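Local coordinates for cytosolic IMP-GMP specific 5'-nucleotidase (Legionella pneumophila subsp. pneumophila, PDB 4OHF), which probably hydrolyses the 5'-phosphate of nucleoside monophosphates such as IMP and GMP in a magnesium-dependent reaction, at residues Met14-Leu28 with Val191-Ile205. Numbering follows the deposited sequence.
Sequences MRKIKLIGLDMDHTL and VVEGLKHFIRYGKKI. With MG (magnesium ion), chain J; PO4 (phosphate ion), chain H.
Ile20, Met14 and Phe198 form the tightly packed part of this contact. CD1 of Ile20 and CE of Met14 both reach the edge of the Phe198 ring, with Met14 CE 3.8 Å from Phe198 CE1. The Met14 chain bends at chi2 and chi3 (-54° and -84°), which brings its methyl to the ring. Further along, Leu22 CD1 touches both Ile205 CG2 (3.7 Å) and Leu195 CD2 (3.9 Å). Leu28 CD1 meets Val191 CG1 at 3.7 Å. Leu438 of helix 434-438 also packs on Leu195 and Phe198. Strands 19-22 and 204-208 are parallel neighbours in the Rossmann-like sheet of the HAD fold. Lys204 N hydrogen-bonds Lys18 O (3.1 Å), and Ile20 N hydrogen-bonds Lys204 O (2.9 Å). Helix 189-200 ends in a Schellman motif with Gly202 at C-prime and leads into the second strand. Further along the chain from Ile20, Asp23 and the carbonyl O of Asp25 bind magnesium, and Asp303 supplies the remaining protein ligand. The sheet face bearing Leu19 and Lys204 is the more open one. There Leu19 CD2 lies alongside Lys204 CB at 3.7 Å, and the extended Lys204 chain runs on to solvent. Buried Lys203 instead hydrogen-bonds through NZ to Pro442 O and, weakly, to Ile17 O; Met14 O also lies close, but too close for that bond to be trusted.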
loop_
_atom_site.group_PDB
_atom_site.type_symbol
_atom_site.label_atom_id
_atom_site.label_comp_id
_atom_site.label_asym_id
_atom_site.label_seq_id
_atom_site.Cartn_x
_atom_site.Cartn_y
_atom_site.Cartn_z
ATOM N N MET B 14 -34.134 16.472 5.960
ATOM C CA MET B 14 -34.730 15.468 6.843
ATOM C C MET B 14 -36.040 14.898 6.307
ATOM O O MET B 14 -36.414 13.773 6.642
ATOM C CB MET B 14 -34.957 16.030 8.248
ATOM C CG MET B 14 -33.696 16.199 9.081
ATOM S SD MET B 14 -32.670 14.713 9.237
ATOM C CE MET B 14 -33.479 13.870 10.590
ATOM N N ARG B 15 -36.730 15.676 5.480
ATOM C CA ARG B 15 -37.995 15.255 4.889
ATOM C C ARG B 15 -37.802 13.983 4.076
ATOM O O ARG B 15 -38.665 13.105 4.073
ATOM C CB ARG B 15 -38.545 16.369 3.987
ATOM C CG ARG B 15 -39.758 15.982 3.136
ATOM C CD ARG B 15 -41.062 16.568 3.669
ATOM N NE ARG B 15 -41.009 18.025 3.776
ATOM C CZ ARG B 15 -42.031 18.777 4.177
ATOM N NH1 ARG B 15 -43.185 18.208 4.503
ATOM N NH2 ARG B 15 -41.894 20.097 4.273
ATOM N N LYS B 16 -36.660 13.885 3.401
ATOM C CA LYS B 16 -36.359 12.729 2.562
ATOM C C LYS B 16 -35.660 11.588 3.288
ATOM O O LYS B 16 -35.225 10.621 2.664
ATOM C CB LYS B 16 -35.528 13.159 1.346
ATOM C CG LYS B 16 -36.268 14.073 0.367
ATOM C CD LYS B 16 -35.445 14.303 -0.910
ATOM C CE LYS B 16 -36.161 15.213 -1.927
ATOM N NZ LYS B 16 -37.480 14.661 -2.398
ATOM N N ILE B 17 -35.550 11.703 4.605
ATOM C CA ILE B 17 -34.924 10.663 5.414
ATOM C C ILE B 17 -36.015 9.752 5.976
ATOM O O ILE B 17 -36.891 10.199 6.717
ATOM C CB ILE B 17 -34.113 11.274 6.587
ATOM C CG1 ILE B 17 -32.858 11.950 6.047
ATOM C CG2 ILE B 17 -33.742 10.194 7.603
ATOM C CD1 ILE B 17 -31.927 11.015 5.306
ATOM N N LYS B 18 -35.949 8.472 5.637
ATOM C CA LYS B 18 -36.967 7.542 6.096
ATOM C C LYS B 18 -36.620 6.811 7.387
ATOM O O LYS B 18 -37.479 6.597 8.246
ATOM C CB LYS B 18 -37.290 6.531 4.990
ATOM C CG LYS B 18 -37.966 7.125 3.768
ATOM C CD LYS B 18 -38.203 6.035 2.729
ATOM C CE LYS B 18 -38.864 6.568 1.458
ATOM N NZ LYS B 18 -38.918 5.498 0.401
ATOM N N LEU B 19 -35.364 6.417 7.525
ATOM C CA LEU B 19 -34.933 5.718 8.723
ATOM C C LEU B 19 -33.776 6.444 9.406
ATOM O O LEU B 19 -32.849 6.924 8.749
ATOM C CB LEU B 19 -34.504 4.291 8.381
ATOM C CG LEU B 19 -35.563 3.340 7.824
ATOM C CD1 LEU B 19 -35.144 2.844 6.447
ATOM C CD2 LEU B 19 -35.728 2.160 8.770
ATOM N N ILE B 20 -33.853 6.538 10.730
ATOM C CA ILE B 20 -32.796 7.143 11.519
ATOM C C ILE B 20 -32.180 6.064 12.419
ATOM O O ILE B 20 -32.832 5.547 13.325
ATOM C CB ILE B 20 -33.320 8.284 12.398
ATOM C CG1 ILE B 20 -33.703 9.475 11.530
ATOM C CG2 ILE B 20 -32.255 8.712 13.362
ATOM C CD1 ILE B 20 -34.370 10.581 12.296
ATOM N N GLY B 21 -30.928 5.722 12.140
ATOM C CA GLY B 21 -30.228 4.722 12.924
ATOM C C GLY B 21 -29.482 5.386 14.061
ATOM O O GLY B 21 -28.685 6.301 13.843
ATOM N N LEU B 22 -29.744 4.926 15.280
ATOM C CA LEU B 22 -29.100 5.509 16.448
ATOM C C LEU B 22 -28.124 4.593 17.149
ATOM O O LEU B 22 -28.429 3.439 17.433
ATOM C CB LEU B 22 -30.144 5.958 17.479
ATOM C CG LEU B 22 -31.202 6.978 17.048
ATOM C CD1 LEU B 22 -32.244 7.152 18.165
ATOM C CD2 LEU B 22 -30.529 8.300 16.713
ATOM N N ASP B 23 -26.947 5.135 17.425
ATOM C CA ASP B 23 -25.901 4.458 18.173
ATOM C C ASP B 23 -26.477 4.496 19.593
ATOM O O ASP B 23 -27.099 5.479 19.965
ATOM C CB ASP B 23 -24.625 5.299 18.054
ATOM C CG ASP B 23 -23.562 4.933 19.066
ATOM O OD1 ASP B 23 -23.794 5.080 20.281
ATOM O OD2 ASP B 23 -22.473 4.512 18.637
ATOM N N MET B 24 -26.301 3.447 20.388
ATOM C CA MET B 24 -26.864 3.463 21.741
ATOM C C MET B 24 -25.997 4.108 22.828
ATOM O O MET B 24 -26.341 5.170 23.351
ATOM C CB MET B 24 -27.250 2.053 22.191
ATOM C CG MET B 24 -27.758 2.013 23.611
ATOM S SD MET B 24 -28.250 0.370 24.221
ATOM C CE MET B 24 -26.669 -0.389 24.516
ATOM N N ASP B 25 -24.887 3.474 23.182
ATOM C CA ASP B 25 -24.030 4.013 24.225
ATOM C C ASP B 25 -23.353 5.323 23.836
ATOM O O ASP B 25 -22.496 5.350 22.963
ATOM C CB ASP B 25 -22.988 2.969 24.640
ATOM C CG ASP B 25 -23.618 1.746 25.304
ATOM O OD1 ASP B 25 -24.249 1.885 26.376
ATOM O OD2 ASP B 25 -23.490 0.639 24.747
ATOM N N HIS B 26 -23.772 6.404 24.489
ATOM C CA HIS B 26 -23.267 7.771 24.292
ATOM C C HIS B 26 -24.001 8.597 23.243
ATOM O O HIS B 26 -23.719 9.786 23.096
ATOM C CB HIS B 26 -21.762 7.791 24.004
ATOM C CG HIS B 26 -20.937 7.164 25.082
ATOM N ND1 HIS B 26 -20.450 5.876 24.998
ATOM C CD2 HIS B 26 -20.559 7.627 26.298
ATOM C CE1 HIS B 26 -19.812 5.571 26.114
ATOM N NE2 HIS B 26 -19.862 6.616 26.919
ATOM N N THR B 27 -24.931 7.992 22.505
ATOM C CA THR B 27 -25.691 8.773 21.537
ATOM C C THR B 27 -27.125 8.816 22.048
ATOM O O THR B 27 -27.561 9.838 22.574
ATOM C CB THR B 27 -25.633 8.176 20.108
ATOM O OG1 THR B 27 -24.286 8.214 19.632
ATOM C CG2 THR B 27 -26.504 8.985 19.151
ATOM N N LEU B 28 -27.847 7.705 21.919
ATOM C CA LEU B 28 -29.233 7.623 22.391
ATOM C C LEU B 28 -29.309 7.661 23.908
ATOM O O LEU B 28 -30.216 8.267 24.470
ATOM C CB LEU B 28 -29.902 6.337 21.909
ATOM C CG LEU B 28 -31.271 5.996 22.504
ATOM C CD1 LEU B 28 -32.293 7.099 22.220
ATOM C CD2 LEU B 28 -31.731 4.682 21.906
ATOM N N VAL B 191 -35.401 13.152 25.305
ATOM C CA VAL B 191 -35.056 12.121 24.331
ATOM C C VAL B 191 -36.290 11.331 23.930
ATOM O O VAL B 191 -36.562 11.165 22.745
ATOM C CB VAL B 191 -33.988 11.128 24.877
ATOM C CG1 VAL B 191 -33.854 9.941 23.941
ATOM C CG2 VAL B 191 -32.650 11.820 25.014
ATOM N N VAL B 192 -37.032 10.847 24.924
ATOM C CA VAL B 192 -38.240 10.077 24.663
ATOM C C VAL B 192 -39.282 10.911 23.925
ATOM O O VAL B 192 -39.863 10.456 22.935
ATOM C CB VAL B 192 -38.833 9.514 25.975
ATOM C CG1 VAL B 192 -40.248 9.013 25.752
ATOM C CG2 VAL B 192 -37.968 8.357 26.460
ATOM N N GLU B 193 -39.519 12.129 24.390
ATOM C CA GLU B 193 -40.486 12.983 23.712
ATOM C C GLU B 193 -40.039 13.175 22.268
ATOM O O GLU B 193 -40.851 13.123 21.337
ATOM C CB GLU B 193 -40.602 14.349 24.397
ATOM C CG GLU B 193 -41.069 14.317 25.849
ATOM C CD GLU B 193 -42.170 13.275 26.111
ATOM O OE1 GLU B 193 -43.139 13.194 25.307
ATOM O OE2 GLU B 193 -42.066 12.541 27.132
ATOM N N GLY B 194 -38.738 13.386 22.092
ATOM C CA GLY B 194 -38.175 13.592 20.772
ATOM C C GLY B 194 -38.408 12.441 19.823
ATOM O O GLY B 194 -38.808 12.640 18.676
ATOM N N LEU B 195 -38.146 11.229 20.290
ATOM C CA LEU B 195 -38.364 10.067 19.463
ATOM C C LEU B 195 -39.836 10.014 19.073
ATOM O O LEU B 195 -40.173 9.867 17.894
ATOM C CB LEU B 195 -37.960 8.801 20.217
ATOM C CG LEU B 195 -36.449 8.694 20.423
ATOM C CD1 LEU B 195 -36.120 7.526 21.330
ATOM C CD2 LEU B 195 -35.778 8.536 19.076
ATOM N N LYS B 196 -40.713 10.148 20.060
ATOM C CA LYS B 196 -42.137 10.119 19.789
ATOM C C LYS B 196 -42.452 11.164 18.736
ATOM O O LYS B 196 -43.145 10.896 17.760
ATOM C CB LYS B 196 -42.927 10.395 21.059
ATOM C CG LYS B 196 -43.069 9.192 21.967
ATOM C CD LYS B 196 -44.148 9.470 22.987
ATOM C CE LYS B 196 -44.334 8.338 23.975
ATOM N NZ LYS B 196 -45.482 8.605 24.898
ATOM N N HIS B 197 -41.924 12.360 18.927
ATOM C CA HIS B 197 -42.145 13.412 17.964
ATOM C C HIS B 197 -41.861 12.874 16.562
ATOM O O HIS B 197 -42.752 12.806 15.720
ATOM C CB HIS B 197 -41.219 14.587 18.249
ATOM C CG HIS B 197 -41.550 15.819 17.466
ATOM N ND1 HIS B 197 -40.600 16.756 17.115
ATOM C CD2 HIS B 197 -42.731 16.276 16.981
ATOM C CE1 HIS B 197 -41.181 17.736 16.444
ATOM N NE2 HIS B 197 -42.473 17.470 16.349
ATOM N N PHE B 198 -40.613 12.483 16.320
ATOM C CA PHE B 198 -40.210 11.959 15.015
ATOM C C PHE B 198 -41.058 10.804 14.494
ATOM O O PHE B 198 -41.416 10.780 13.319
ATOM C CB PHE B 198 -38.739 11.526 15.037
ATOM C CG PHE B 198 -37.771 12.632 14.717
ATOM C CD1 PHE B 198 -36.802 12.458 13.736
ATOM C CD2 PHE B 198 -37.826 13.847 15.387
ATOM C CE1 PHE B 198 -35.904 13.479 13.424
ATOM C CE2 PHE B 198 -36.929 14.871 15.081
ATOM C CZ PHE B 198 -35.971 14.682 14.096
ATOM N N ILE B 199 -41.366 9.840 15.349
ATOM C CA ILE B 199 -42.161 8.701 14.915
ATOM C C ILE B 199 -43.535 9.183 14.468
ATOM O O ILE B 199 -44.081 8.730 13.462
ATOM C CB ILE B 199 -42.331 7.686 16.048
ATOM C CG1 ILE B 199 -40.957 7.209 16.511
ATOM C CG2 ILE B 199 -43.162 6.512 15.567
ATOM C CD1 ILE B 199 -40.979 6.444 17.808
ATOM N N ARG B 200 -44.074 10.122 15.230
ATOM C CA ARG B 200 -45.375 10.699 14.959
ATOM C C ARG B 200 -45.463 11.171 13.507
ATOM O O ARG B 200 -46.515 11.064 12.885
ATOM C CB ARG B 200 -45.601 11.860 15.922
ATOM C CG ARG B 200 -47.024 12.319 16.085
ATOM C CD ARG B 200 -47.078 13.359 17.203
ATOM N NE ARG B 200 -46.625 12.789 18.476
ATOM C CZ ARG B 200 -45.831 13.407 19.349
ATOM N NH1 ARG B 200 -45.488 12.792 20.473
ATOM N NH2 ARG B 200 -45.372 14.631 19.099
ATOM N N TYR B 201 -44.355 11.674 12.968
ATOM C CA TYR B 201 -44.307 12.157 11.591
ATOM C C TYR B 201 -43.918 11.090 10.569
ATOM O O TYR B 201 -43.484 11.418 9.463
ATOM C CB TYR B 201 -43.333 13.328 11.463
ATOM C CG TYR B 201 -43.869 14.668 11.920
ATOM C CD1 TYR B 201 -44.154 15.677 10.999
ATOM C CD2 TYR B 201 -44.047 14.950 13.282
ATOM C CE1 TYR B 201 -44.597 16.941 11.421
ATOM C CE2 TYR B 201 -44.489 16.204 13.716
ATOM C CZ TYR B 201 -44.760 17.195 12.781
ATOM O OH TYR B 201 -45.180 18.435 13.206
ATOM N N GLY B 202 -44.052 9.820 10.934
ATOM C CA GLY B 202 -43.733 8.755 9.997
ATOM C C GLY B 202 -42.282 8.327 9.902
ATOM O O GLY B 202 -41.904 7.572 9.014
ATOM N N LYS B 203 -41.463 8.810 10.821
ATOM C CA LYS B 203 -40.050 8.465 10.837
ATOM C C LYS B 203 -39.854 7.095 11.489
ATOM O O LYS B 203 -40.519 6.766 12.463
ATOM C CB LYS B 203 -39.286 9.506 11.640
ATOM C CG LYS B 203 -38.178 10.195 10.901
ATOM C CD LYS B 203 -38.708 11.046 9.771
ATOM C CE LYS B 203 -37.605 11.907 9.194
ATOM N NZ LYS B 203 -38.077 12.588 7.963
ATOM N N LYS B 204 -38.951 6.291 10.945
ATOM C CA LYS B 204 -38.668 4.986 11.529
ATOM C C LYS B 204 -37.344 5.124 12.265
ATOM O O LYS B 204 -36.391 5.676 11.735
ATOM C CB LYS B 204 -38.548 3.909 10.453
ATOM C CG LYS B 204 -39.869 3.354 9.952
ATOM C CD LYS B 204 -39.585 2.258 8.934
ATOM C CE LYS B 204 -40.846 1.647 8.345
ATOM N NZ LYS B 204 -40.475 0.637 7.290
ATOM N N ILE B 205 -37.290 4.623 13.490
ATOM C CA ILE B 205 -36.076 4.728 14.271
ATOM C C ILE B 205 -35.541 3.366 14.661
ATOM O O ILE B 205 -36.288 2.518 15.150
ATOM C CB ILE B 205 -36.350 5.557 15.537
ATOM C CG1 ILE B 205 -36.906 6.914 15.122
ATOM C CG2 ILE B 205 -35.074 5.718 16.355
ATOM C CD1 ILE B 205 -37.369 7.746 16.266
HETATM MG MG MG J . -21.711 5.059 20.993
HETATM P P PO4 H . -22.651 1.568 21.037
HETATM O O1 PO4 H . -21.986 0.622 21.973
HETATM O O2 PO4 H . -22.077 2.921 21.194
HETATM O O3 PO4 H . -24.109 1.615 21.334
HETATM O O4 PO4 H . -22.429 1.115 19.641
HETATM O O HOH W 1 -19.844 4.140 21.047
#